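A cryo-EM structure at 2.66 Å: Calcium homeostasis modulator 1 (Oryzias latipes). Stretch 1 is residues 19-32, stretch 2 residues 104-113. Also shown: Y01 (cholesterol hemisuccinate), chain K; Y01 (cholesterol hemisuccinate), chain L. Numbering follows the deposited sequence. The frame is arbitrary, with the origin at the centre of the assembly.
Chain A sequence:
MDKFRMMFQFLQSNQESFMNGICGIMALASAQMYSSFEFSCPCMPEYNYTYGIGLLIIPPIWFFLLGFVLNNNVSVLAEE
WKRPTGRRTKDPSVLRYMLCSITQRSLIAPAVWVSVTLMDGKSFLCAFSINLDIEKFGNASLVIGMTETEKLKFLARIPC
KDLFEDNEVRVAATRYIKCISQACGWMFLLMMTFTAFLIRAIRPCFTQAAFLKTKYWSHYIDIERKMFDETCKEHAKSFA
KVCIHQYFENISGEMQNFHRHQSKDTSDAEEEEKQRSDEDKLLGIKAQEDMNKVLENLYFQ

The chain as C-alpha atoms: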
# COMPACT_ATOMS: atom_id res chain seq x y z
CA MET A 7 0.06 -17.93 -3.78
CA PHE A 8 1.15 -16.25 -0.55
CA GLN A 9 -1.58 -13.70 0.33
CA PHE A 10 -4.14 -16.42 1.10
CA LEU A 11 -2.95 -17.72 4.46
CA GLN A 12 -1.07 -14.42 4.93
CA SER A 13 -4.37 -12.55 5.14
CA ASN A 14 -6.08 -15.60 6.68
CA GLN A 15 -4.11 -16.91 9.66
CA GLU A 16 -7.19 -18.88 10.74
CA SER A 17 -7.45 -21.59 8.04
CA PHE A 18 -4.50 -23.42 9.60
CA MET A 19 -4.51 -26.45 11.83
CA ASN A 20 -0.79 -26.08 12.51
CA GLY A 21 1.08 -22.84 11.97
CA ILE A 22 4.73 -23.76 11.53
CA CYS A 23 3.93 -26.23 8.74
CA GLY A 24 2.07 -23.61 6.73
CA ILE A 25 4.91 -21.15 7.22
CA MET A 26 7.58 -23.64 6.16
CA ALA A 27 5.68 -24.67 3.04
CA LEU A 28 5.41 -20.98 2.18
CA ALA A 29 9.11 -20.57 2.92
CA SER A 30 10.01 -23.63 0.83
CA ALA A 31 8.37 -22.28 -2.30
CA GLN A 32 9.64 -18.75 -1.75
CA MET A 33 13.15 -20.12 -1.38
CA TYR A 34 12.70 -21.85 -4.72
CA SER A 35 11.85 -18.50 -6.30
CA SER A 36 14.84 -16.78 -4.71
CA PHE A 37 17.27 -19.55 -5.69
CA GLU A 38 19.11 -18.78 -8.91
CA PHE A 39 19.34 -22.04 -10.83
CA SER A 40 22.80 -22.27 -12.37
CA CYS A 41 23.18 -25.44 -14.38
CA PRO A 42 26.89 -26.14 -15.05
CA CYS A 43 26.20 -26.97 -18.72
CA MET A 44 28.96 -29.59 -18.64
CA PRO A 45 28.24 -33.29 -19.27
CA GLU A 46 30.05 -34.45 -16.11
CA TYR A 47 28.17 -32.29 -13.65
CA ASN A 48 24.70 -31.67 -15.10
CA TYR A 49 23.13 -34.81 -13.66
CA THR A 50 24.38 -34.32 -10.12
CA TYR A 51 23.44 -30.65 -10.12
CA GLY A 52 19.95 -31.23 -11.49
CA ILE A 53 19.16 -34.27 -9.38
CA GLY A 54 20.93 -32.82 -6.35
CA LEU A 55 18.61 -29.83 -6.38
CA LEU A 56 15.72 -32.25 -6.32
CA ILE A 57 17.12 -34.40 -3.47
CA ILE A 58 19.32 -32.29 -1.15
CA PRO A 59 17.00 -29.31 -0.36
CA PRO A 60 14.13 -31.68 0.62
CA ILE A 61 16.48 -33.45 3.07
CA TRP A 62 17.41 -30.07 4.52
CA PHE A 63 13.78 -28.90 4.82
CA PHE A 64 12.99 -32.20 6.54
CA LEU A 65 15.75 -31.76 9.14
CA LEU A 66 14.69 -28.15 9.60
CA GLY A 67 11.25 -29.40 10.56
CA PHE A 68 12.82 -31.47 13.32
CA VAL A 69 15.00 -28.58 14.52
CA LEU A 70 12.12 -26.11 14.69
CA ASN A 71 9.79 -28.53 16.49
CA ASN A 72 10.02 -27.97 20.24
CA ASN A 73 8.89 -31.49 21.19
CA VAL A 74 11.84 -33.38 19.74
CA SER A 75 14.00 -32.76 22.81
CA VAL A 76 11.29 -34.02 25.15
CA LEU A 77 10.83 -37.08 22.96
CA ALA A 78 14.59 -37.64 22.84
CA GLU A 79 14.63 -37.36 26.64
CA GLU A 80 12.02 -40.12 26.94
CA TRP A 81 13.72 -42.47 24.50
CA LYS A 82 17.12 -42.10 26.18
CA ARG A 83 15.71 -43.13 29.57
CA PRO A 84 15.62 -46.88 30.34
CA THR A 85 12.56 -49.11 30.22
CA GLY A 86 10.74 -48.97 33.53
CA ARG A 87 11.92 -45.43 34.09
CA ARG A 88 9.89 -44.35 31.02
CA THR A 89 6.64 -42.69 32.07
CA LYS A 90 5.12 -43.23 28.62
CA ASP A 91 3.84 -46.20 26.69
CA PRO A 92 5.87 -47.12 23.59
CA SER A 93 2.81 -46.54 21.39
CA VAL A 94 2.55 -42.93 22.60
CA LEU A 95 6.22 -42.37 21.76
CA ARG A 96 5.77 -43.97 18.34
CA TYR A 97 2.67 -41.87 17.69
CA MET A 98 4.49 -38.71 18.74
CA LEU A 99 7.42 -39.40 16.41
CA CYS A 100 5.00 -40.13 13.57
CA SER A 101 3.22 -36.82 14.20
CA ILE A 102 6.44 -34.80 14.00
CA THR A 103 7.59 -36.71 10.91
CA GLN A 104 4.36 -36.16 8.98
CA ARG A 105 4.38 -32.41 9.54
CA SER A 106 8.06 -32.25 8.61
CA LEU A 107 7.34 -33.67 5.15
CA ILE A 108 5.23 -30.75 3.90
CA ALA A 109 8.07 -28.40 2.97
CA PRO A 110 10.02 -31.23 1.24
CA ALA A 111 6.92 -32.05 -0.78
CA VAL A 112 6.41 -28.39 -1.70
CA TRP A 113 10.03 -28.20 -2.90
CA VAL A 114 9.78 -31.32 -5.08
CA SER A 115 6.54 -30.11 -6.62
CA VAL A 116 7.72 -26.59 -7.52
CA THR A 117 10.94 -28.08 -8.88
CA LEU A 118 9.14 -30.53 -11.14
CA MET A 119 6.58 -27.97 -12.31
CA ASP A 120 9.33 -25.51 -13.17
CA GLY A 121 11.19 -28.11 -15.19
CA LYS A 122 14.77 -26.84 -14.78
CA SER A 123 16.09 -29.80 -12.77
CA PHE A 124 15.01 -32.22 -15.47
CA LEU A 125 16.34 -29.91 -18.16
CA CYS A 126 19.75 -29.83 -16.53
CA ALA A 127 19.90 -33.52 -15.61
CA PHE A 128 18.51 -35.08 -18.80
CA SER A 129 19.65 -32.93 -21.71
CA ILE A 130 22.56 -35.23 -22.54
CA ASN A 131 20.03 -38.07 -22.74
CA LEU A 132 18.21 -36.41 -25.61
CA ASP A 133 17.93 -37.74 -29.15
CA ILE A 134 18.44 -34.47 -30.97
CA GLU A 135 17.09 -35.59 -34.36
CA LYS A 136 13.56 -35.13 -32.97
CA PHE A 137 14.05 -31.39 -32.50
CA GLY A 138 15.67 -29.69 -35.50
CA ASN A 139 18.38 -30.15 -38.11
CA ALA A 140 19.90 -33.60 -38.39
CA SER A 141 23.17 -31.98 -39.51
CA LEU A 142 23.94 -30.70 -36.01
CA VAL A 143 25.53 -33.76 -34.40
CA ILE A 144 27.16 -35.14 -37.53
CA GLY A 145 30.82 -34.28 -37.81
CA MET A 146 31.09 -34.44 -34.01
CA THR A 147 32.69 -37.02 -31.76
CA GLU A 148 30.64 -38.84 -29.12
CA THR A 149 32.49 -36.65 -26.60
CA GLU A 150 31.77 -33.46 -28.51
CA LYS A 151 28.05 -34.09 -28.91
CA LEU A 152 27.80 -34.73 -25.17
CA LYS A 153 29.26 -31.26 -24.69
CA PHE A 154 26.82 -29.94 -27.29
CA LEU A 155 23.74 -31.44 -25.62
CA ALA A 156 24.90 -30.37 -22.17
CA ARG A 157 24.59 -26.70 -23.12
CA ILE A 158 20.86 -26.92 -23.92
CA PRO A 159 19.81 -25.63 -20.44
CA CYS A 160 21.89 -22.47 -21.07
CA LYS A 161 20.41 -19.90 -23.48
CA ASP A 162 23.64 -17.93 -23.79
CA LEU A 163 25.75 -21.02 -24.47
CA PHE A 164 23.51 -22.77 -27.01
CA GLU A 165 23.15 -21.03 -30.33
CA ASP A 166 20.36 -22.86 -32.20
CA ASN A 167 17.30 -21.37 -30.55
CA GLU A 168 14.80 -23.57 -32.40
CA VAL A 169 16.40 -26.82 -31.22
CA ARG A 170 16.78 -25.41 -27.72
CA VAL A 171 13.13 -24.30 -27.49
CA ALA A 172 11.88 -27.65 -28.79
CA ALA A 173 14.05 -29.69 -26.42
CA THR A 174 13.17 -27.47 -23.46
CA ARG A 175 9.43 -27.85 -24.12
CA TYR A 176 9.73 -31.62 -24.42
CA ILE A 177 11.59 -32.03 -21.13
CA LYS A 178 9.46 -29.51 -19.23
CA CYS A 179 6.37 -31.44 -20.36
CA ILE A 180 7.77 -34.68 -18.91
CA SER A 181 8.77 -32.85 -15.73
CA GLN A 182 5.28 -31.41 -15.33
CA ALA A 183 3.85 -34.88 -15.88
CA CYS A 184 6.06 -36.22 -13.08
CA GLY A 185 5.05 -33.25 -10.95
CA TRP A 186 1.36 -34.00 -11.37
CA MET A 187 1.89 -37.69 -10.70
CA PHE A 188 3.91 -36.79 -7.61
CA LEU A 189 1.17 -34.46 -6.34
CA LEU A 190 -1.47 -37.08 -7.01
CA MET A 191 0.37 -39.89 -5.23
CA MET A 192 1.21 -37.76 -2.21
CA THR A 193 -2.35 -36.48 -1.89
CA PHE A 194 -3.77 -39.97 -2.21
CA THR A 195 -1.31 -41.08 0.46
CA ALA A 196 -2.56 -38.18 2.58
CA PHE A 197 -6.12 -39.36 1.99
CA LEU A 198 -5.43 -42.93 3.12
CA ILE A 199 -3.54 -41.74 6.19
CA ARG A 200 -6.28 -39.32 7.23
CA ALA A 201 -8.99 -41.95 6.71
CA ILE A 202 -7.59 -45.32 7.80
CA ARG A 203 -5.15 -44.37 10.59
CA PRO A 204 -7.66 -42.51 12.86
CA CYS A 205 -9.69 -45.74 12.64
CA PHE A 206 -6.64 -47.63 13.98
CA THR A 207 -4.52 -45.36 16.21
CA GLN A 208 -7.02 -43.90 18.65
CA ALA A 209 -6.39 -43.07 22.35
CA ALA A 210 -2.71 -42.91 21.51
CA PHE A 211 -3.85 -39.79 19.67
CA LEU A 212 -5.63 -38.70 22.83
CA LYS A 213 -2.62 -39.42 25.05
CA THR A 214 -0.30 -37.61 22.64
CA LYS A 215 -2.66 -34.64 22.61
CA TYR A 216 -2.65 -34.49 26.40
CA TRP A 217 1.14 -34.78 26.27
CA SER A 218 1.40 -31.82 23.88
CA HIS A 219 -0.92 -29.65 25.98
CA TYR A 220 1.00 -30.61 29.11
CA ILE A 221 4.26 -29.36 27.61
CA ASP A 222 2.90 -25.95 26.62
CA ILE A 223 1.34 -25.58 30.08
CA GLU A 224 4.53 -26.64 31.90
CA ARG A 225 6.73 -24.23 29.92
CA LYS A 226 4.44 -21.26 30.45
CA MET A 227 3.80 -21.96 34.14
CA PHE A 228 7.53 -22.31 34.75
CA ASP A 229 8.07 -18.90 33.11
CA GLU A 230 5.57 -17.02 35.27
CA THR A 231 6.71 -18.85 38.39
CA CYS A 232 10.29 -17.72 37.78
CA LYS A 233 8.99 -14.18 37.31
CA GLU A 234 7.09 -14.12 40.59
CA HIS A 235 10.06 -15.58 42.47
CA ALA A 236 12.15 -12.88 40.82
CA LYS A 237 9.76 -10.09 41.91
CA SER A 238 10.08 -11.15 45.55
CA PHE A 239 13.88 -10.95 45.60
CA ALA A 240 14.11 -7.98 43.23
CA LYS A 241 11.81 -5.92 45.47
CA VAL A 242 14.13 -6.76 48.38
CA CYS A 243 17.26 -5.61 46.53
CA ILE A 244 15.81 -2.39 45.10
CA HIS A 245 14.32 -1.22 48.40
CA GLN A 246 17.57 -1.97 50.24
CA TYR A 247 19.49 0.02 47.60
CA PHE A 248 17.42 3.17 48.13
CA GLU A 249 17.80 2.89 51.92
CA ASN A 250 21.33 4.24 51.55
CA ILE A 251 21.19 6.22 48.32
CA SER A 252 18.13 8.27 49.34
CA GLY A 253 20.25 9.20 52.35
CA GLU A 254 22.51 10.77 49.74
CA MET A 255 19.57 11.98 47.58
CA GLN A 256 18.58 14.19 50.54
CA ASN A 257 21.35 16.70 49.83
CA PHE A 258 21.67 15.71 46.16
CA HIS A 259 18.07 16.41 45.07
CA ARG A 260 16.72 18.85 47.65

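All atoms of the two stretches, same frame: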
# COMPACT_ATOMS: atom_id res chain seq x y z
N MET A 19 -4.36 -25.55 10.70
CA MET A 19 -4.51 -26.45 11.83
C MET A 19 -3.18 -26.69 12.52
O MET A 19 -3.16 -27.20 13.65
CB MET A 19 -5.13 -27.78 11.38
CG MET A 19 -4.22 -28.67 10.56
SD MET A 19 -5.05 -30.10 9.88
CE MET A 19 -3.62 -31.02 9.37
N ASN A 20 -2.06 -26.35 11.87
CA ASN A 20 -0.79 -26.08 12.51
C ASN A 20 -0.15 -24.92 11.77
O ASN A 20 -0.32 -24.77 10.55
CB ASN A 20 0.15 -27.30 12.51
CG ASN A 20 1.38 -27.10 13.37
OD1 ASN A 20 1.52 -26.09 14.06
ND2 ASN A 20 2.30 -28.05 13.32
N GLY A 21 0.58 -24.09 12.51
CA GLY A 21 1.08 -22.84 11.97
C GLY A 21 2.46 -22.93 11.37
O GLY A 21 2.71 -22.33 10.32
N ILE A 22 3.36 -23.67 12.01
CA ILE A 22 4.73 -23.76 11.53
C ILE A 22 4.82 -24.56 10.23
O ILE A 22 5.72 -24.30 9.42
CB ILE A 22 5.62 -24.34 12.65
CG1 ILE A 22 7.10 -24.17 12.34
CG2 ILE A 22 5.26 -25.79 12.96
CD1 ILE A 22 7.55 -22.73 12.36
N CYS A 23 3.89 -25.48 9.98
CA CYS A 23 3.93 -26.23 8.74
C CYS A 23 3.44 -25.41 7.56
O CYS A 23 3.93 -25.58 6.44
CB CYS A 23 3.12 -27.52 8.86
SG CYS A 23 1.35 -27.26 9.07
N GLY A 24 2.48 -24.51 7.79
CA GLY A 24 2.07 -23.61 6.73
C GLY A 24 3.10 -22.55 6.42
O GLY A 24 3.25 -22.14 5.27
N ILE A 25 3.85 -22.12 7.44
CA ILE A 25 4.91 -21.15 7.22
C ILE A 25 6.07 -21.79 6.47
O ILE A 25 6.64 -21.18 5.56
CB ILE A 25 5.36 -20.53 8.55
CG1 ILE A 25 4.23 -19.69 9.14
CG2 ILE A 25 6.60 -19.67 8.39
CD1 ILE A 25 3.81 -18.56 8.24
N MET A 26 6.43 -23.03 6.82
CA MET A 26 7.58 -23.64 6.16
C MET A 26 7.27 -24.08 4.74
O MET A 26 8.19 -24.13 3.92
CB MET A 26 8.10 -24.82 6.96
CG MET A 26 8.84 -24.43 8.20
SD MET A 26 9.69 -25.86 8.85
CE MET A 26 10.88 -26.07 7.54
N ALA A 27 6.02 -24.39 4.43
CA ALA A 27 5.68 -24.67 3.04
C ALA A 27 5.70 -23.40 2.21
O ALA A 27 6.11 -23.42 1.04
CB ALA A 27 4.31 -25.32 2.97
N LEU A 28 5.26 -22.29 2.79
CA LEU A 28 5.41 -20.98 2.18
C LEU A 28 6.87 -20.61 2.00
O LEU A 28 7.25 -20.05 0.97
CB LEU A 28 4.67 -19.96 3.04
CG LEU A 28 4.86 -18.46 2.89
CD1 LEU A 28 4.45 -17.92 1.55
CD2 LEU A 28 4.10 -17.74 3.99
N ALA A 29 7.70 -20.90 3.00
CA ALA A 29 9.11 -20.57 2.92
C ALA A 29 9.85 -21.47 1.95
O ALA A 29 10.84 -21.04 1.35
CB ALA A 29 9.75 -20.66 4.30
N SER A 30 9.38 -22.70 1.77
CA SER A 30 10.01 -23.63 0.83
C SER A 30 9.82 -23.18 -0.60
O SER A 30 10.76 -23.22 -1.40
CB SER A 30 9.43 -25.02 1.03
OG SER A 30 9.97 -25.93 0.13
N ALA A 31 8.63 -22.72 -0.94
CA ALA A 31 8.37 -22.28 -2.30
C ALA A 31 8.92 -20.90 -2.58
O ALA A 31 9.25 -20.59 -3.73
CB ALA A 31 6.88 -22.32 -2.55
N GLN A 32 9.01 -20.05 -1.56
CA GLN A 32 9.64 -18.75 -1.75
C GLN A 32 11.15 -18.88 -1.88
O GLN A 32 11.78 -18.10 -2.60
CB GLN A 32 9.26 -17.82 -0.60
CG GLN A 32 9.82 -16.42 -0.68
CD GLN A 32 9.39 -15.67 -1.93
OE1 GLN A 32 8.23 -15.71 -2.32
NE2 GLN A 32 10.34 -14.99 -2.56
N GLN A 104 5.34 -36.48 10.01
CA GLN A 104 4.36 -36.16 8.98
C GLN A 104 4.23 -34.66 8.74
O GLN A 104 4.00 -34.24 7.61
CB GLN A 104 3.02 -36.76 9.35
CG GLN A 104 2.98 -38.25 9.15
CD GLN A 104 1.78 -38.88 9.79
OE1 GLN A 104 1.03 -38.22 10.51
NE2 GLN A 104 1.59 -40.17 9.56
N ARG A 105 4.39 -33.84 9.77
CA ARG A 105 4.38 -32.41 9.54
C ARG A 105 5.69 -31.90 8.97
O ARG A 105 5.73 -30.83 8.37
CB ARG A 105 4.05 -31.67 10.82
CG ARG A 105 2.68 -31.98 11.34
CD ARG A 105 2.45 -31.33 12.68
NE ARG A 105 3.36 -31.85 13.69
CZ ARG A 105 3.46 -31.37 14.93
NH1 ARG A 105 2.69 -30.36 15.31
NH2 ARG A 105 4.32 -31.90 15.78
N SER A 106 6.77 -32.66 9.14
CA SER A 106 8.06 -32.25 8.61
C SER A 106 8.24 -32.61 7.16
O SER A 106 9.28 -32.28 6.59
CB SER A 106 9.18 -32.89 9.43
OG SER A 106 9.14 -32.40 10.75
N LEU A 107 7.27 -33.27 6.54
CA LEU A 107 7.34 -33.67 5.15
C LEU A 107 6.58 -32.74 4.22
O LEU A 107 6.52 -33.00 3.03
CB LEU A 107 6.81 -35.09 4.97
CG LEU A 107 7.69 -36.21 5.48
CD1 LEU A 107 6.97 -37.52 5.39
CD2 LEU A 107 8.93 -36.27 4.65
N ILE A 108 6.01 -31.65 4.73
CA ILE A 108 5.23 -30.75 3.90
C ILE A 108 6.13 -29.87 3.05
O ILE A 108 5.95 -29.78 1.84
CB ILE A 108 4.28 -29.92 4.78
CG1 ILE A 108 3.24 -30.84 5.40
CG2 ILE A 108 3.59 -28.86 3.98
CD1 ILE A 108 2.39 -30.20 6.44
N ALA A 109 7.08 -29.20 3.67
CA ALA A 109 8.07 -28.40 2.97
C ALA A 109 8.99 -29.19 2.02
O ALA A 109 9.35 -28.63 0.98
CB ALA A 109 8.90 -27.60 3.98
N PRO A 110 9.41 -30.44 2.31
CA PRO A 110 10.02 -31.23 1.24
C PRO A 110 9.12 -31.51 0.07
O PRO A 110 9.59 -31.51 -1.07
CB PRO A 110 10.40 -32.53 1.96
CG PRO A 110 10.60 -32.15 3.28
CD PRO A 110 9.66 -31.09 3.60
N ALA A 111 7.84 -31.76 0.31
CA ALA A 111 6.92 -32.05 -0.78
C ALA A 111 6.62 -30.81 -1.60
O ALA A 111 6.42 -30.91 -2.82
CB ALA A 111 5.64 -32.65 -0.23
N VAL A 112 6.59 -29.64 -0.97
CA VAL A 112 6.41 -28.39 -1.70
C VAL A 112 7.61 -28.11 -2.58
O VAL A 112 7.45 -27.67 -3.72
CB VAL A 112 6.12 -27.24 -0.71
CG1 VAL A 112 6.12 -25.91 -1.40
CG2 VAL A 112 4.78 -27.43 -0.11
N TRP A 113 8.83 -28.40 -2.10
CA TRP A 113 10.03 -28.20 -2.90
C TRP A 113 10.04 -29.09 -4.13
O TRP A 113 10.35 -28.62 -5.23
CB TRP A 113 11.29 -28.45 -2.09
CG TRP A 113 12.55 -28.20 -2.90
CD1 TRP A 113 13.24 -29.11 -3.63
CD2 TRP A 113 13.26 -26.98 -3.02
NE1 TRP A 113 14.31 -28.52 -4.22
CE2 TRP A 113 14.35 -27.21 -3.86
CE3 TRP A 113 13.07 -25.70 -2.50
CZ2 TRP A 113 15.25 -26.22 -4.18
CZ3 TRP A 113 13.96 -24.73 -2.82
CH2 TRP A 113 15.04 -24.99 -3.66
CAA Y01 K . 9.71 -35.70 -0.59
CBA Y01 K . 8.47 -36.50 -0.24
CAB Y01 K . 8.78 -37.98 -0.20
CAN Y01 K . 7.88 -36.02 1.08
CAJ Y01 K . 6.72 -36.83 1.63
CAO Y01 K . 5.41 -36.55 0.95
CBB Y01 K . 4.16 -37.15 1.62
CAC Y01 K . 4.40 -38.63 1.91
CBE Y01 K . 3.74 -36.30 2.84
CAP Y01 K . 3.76 -34.79 2.50
CAQ Y01 K . 2.69 -34.10 3.35
CBG Y01 K . 2.28 -35.18 4.35
CBI Y01 K . 2.34 -36.48 3.52
CAE Y01 K . 1.26 -36.53 2.43
CAU Y01 K . 2.16 -37.63 4.52
CAS Y01 K . 0.85 -37.50 5.30
CBF Y01 K . 0.74 -36.18 6.07
CBD Y01 K . 1.01 -34.97 5.16
CAK Y01 K . 1.11 -33.71 6.00
CAI Y01 K . 0.09 -33.64 7.09
CAZ Y01 K . -0.73 -34.63 7.41
CAV Y01 K . -1.85 -34.41 8.41
CBH Y01 K . -0.61 -36.03 6.82
CAD Y01 K . -1.81 -36.26 5.88
CAT Y01 K . -0.65 -37.04 7.99
CAR Y01 K . -1.84 -36.83 8.93
CBC Y01 K . -1.84 -35.44 9.52
OAW Y01 K . -3.06 -35.31 10.31
CAY Y01 K . -3.14 -34.39 11.27
OAG Y01 K . -2.26 -33.61 11.53
CAM Y01 K . -4.44 -34.46 12.01
CAL Y01 K . -4.66 -33.48 13.14
CAX Y01 K . -5.13 -32.10 12.72
OAH Y01 K . -6.27 -31.99 12.25
OAF Y01 K . -4.35 -31.14 12.87
CAA Y01 L . 6.02 -23.35 -10.62
CBA Y01 L . 4.55 -23.25 -10.25
CAB Y01 L . 3.68 -23.90 -11.32
CAN Y01 L . 4.29 -23.87 -8.88
CAJ Y01 L . 2.84 -24.07 -8.51
CAO Y01 L . 2.68 -24.77 -7.17
CBB Y01 L . 1.94 -26.12 -7.17
CAC Y01 L . 2.19 -26.85 -8.48
CBE Y01 L . 2.35 -27.01 -5.98
CAP Y01 L . 3.78 -26.72 -5.47
CAQ Y01 L . 3.84 -27.24 -4.03
CBG Y01 L . 2.56 -28.06 -3.93
CBI Y01 L . 1.55 -27.13 -4.65
CAE Y01 L . 1.38 -25.77 -3.98
CAU Y01 L . 0.21 -27.84 -4.66
CAS Y01 L . -0.22 -28.15 -3.22
CBF Y01 L . 0.72 -29.18 -2.58
CBD Y01 L . 2.17 -28.69 -2.59
CAK Y01 L . 3.06 -29.91 -2.29
CAI Y01 L . 2.52 -30.77 -1.19
CAZ Y01 L . 1.35 -30.57 -0.59
CAV Y01 L . 1.00 -31.30 0.69
CBH Y01 L . 0.30 -29.63 -1.16
CAD Y01 L . 0.16 -28.42 -0.21
CAT Y01 L . -1.03 -30.41 -1.22
CAR Y01 L . -1.41 -31.01 0.14
CBC Y01 L . -0.37 -31.96 0.65
OAW Y01 L . -0.75 -32.44 1.98
CAY Y01 L . -1.21 -31.61 2.93
OAG Y01 L . -0.68 -30.59 3.28
CAM Y01 L . -2.50 -32.10 3.50
CAL Y01 L . -2.59 -32.48 4.97
CAX Y01 L . -3.13 -31.40 5.89
OAH Y01 L . -2.36 -30.49 6.25
OAF Y01 L . -4.32 -31.48 6.24

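Two helical segments, far apart in sequence, pack side by side here. The helix of the first stretch and the helix that begins at Ile-108 run in roughly the same direction, with 26° between their N-to-C directions. Their axes approach to 8.2 Å. Small residues lie where the backbones come nearest. The CA atoms of Ala-27 and Ala-109 lie only 4.4 Å apart. The contact buries 485 Å² in all, counting both sides.

Ser-30 covers the most surface. Its CA-to-CB bond points toward the other stretch, and its chi1 is t. This places the hydroxyl against the backbone of helix 108-113. Ser-30 OG donates a hydrogen bond to Ala-109 O, at 2.9 Å. It is the one hydrogen bond between the two stretches. Ala-109 O also accepts the helical bond from Trp-113 N, at 3.1 Å, so this carbonyl serves two donors. Serine suits the place because its side chain is short enough for a tight helix contact, yet it brings a donor to a buried carbonyl. The hydroxyl also packs against Trp-113, with Ser-30 OG 3.6 Å from Trp-113 CB. Ser-30 O lies at the edge of the tryptophan ring, near its plane. The indole nitrogen of Trp-113 is hydrogen-bonded elsewhere in the structure.

Ala-109 is the residue of the second stretch most covered by the first. It is buried, and its CB points toward the first helix. The methyl group sits 3.5 Å from Met-26 O, measured from Ala-109 CB, and 4.0 Å from Ser-30 CB. Ala-109 CB is also 4.2 Å from Met-26 CB. A single methyl group thus fits between the two closely spaced backbones.

Val-112 lies one turn further along. Its CB also points toward the first helix, and chi1 is t. Both methyl groups are used. Val-112 CG2 is 3.8 Å from Ala-27 CB, while Val-112 CG1 is 3.8 Å from Ala-31 CB and 3.5 Å from Ala-27 O. The small alanines leave room for the branched side chain.

Ile-108 continues the apolar packing toward the start of the helices. Its branched chain reaches two residues: Ile-108 CG2 lies 3.8 Å from Ala-27 CB, and Ile-108 CD1 lies 3.7 Å from Cys-23 CB. Ile-108 also borders a cholesterol hemisuccinate, with its CG1 3.6 Å from CAK of the chain K molecule. Cys-23 is buried and its CB faces the second stretch; its small side chain suits this apolar contact.

The contact becomes polar at Asn-20 and Arg-105, which suit a partly exposed end. Arg-105 belongs to an earlier helix, and a type I turn runs from it to Ile-108. Asn-20 ND2 and Arg-105 NH1 are 3.1 Å apart, but both are donors, so the pair is close without being hydrogen-bonded. Arg-105 NE is satisfied elsewhere in the structure. Asn-20 OD1 instead accepts a weak hydrogen bond from Gly-21 N, at 2.7 Å. The association therefore rests mainly on close apolar packing, with the Ser-30 hydrogen bond set within it.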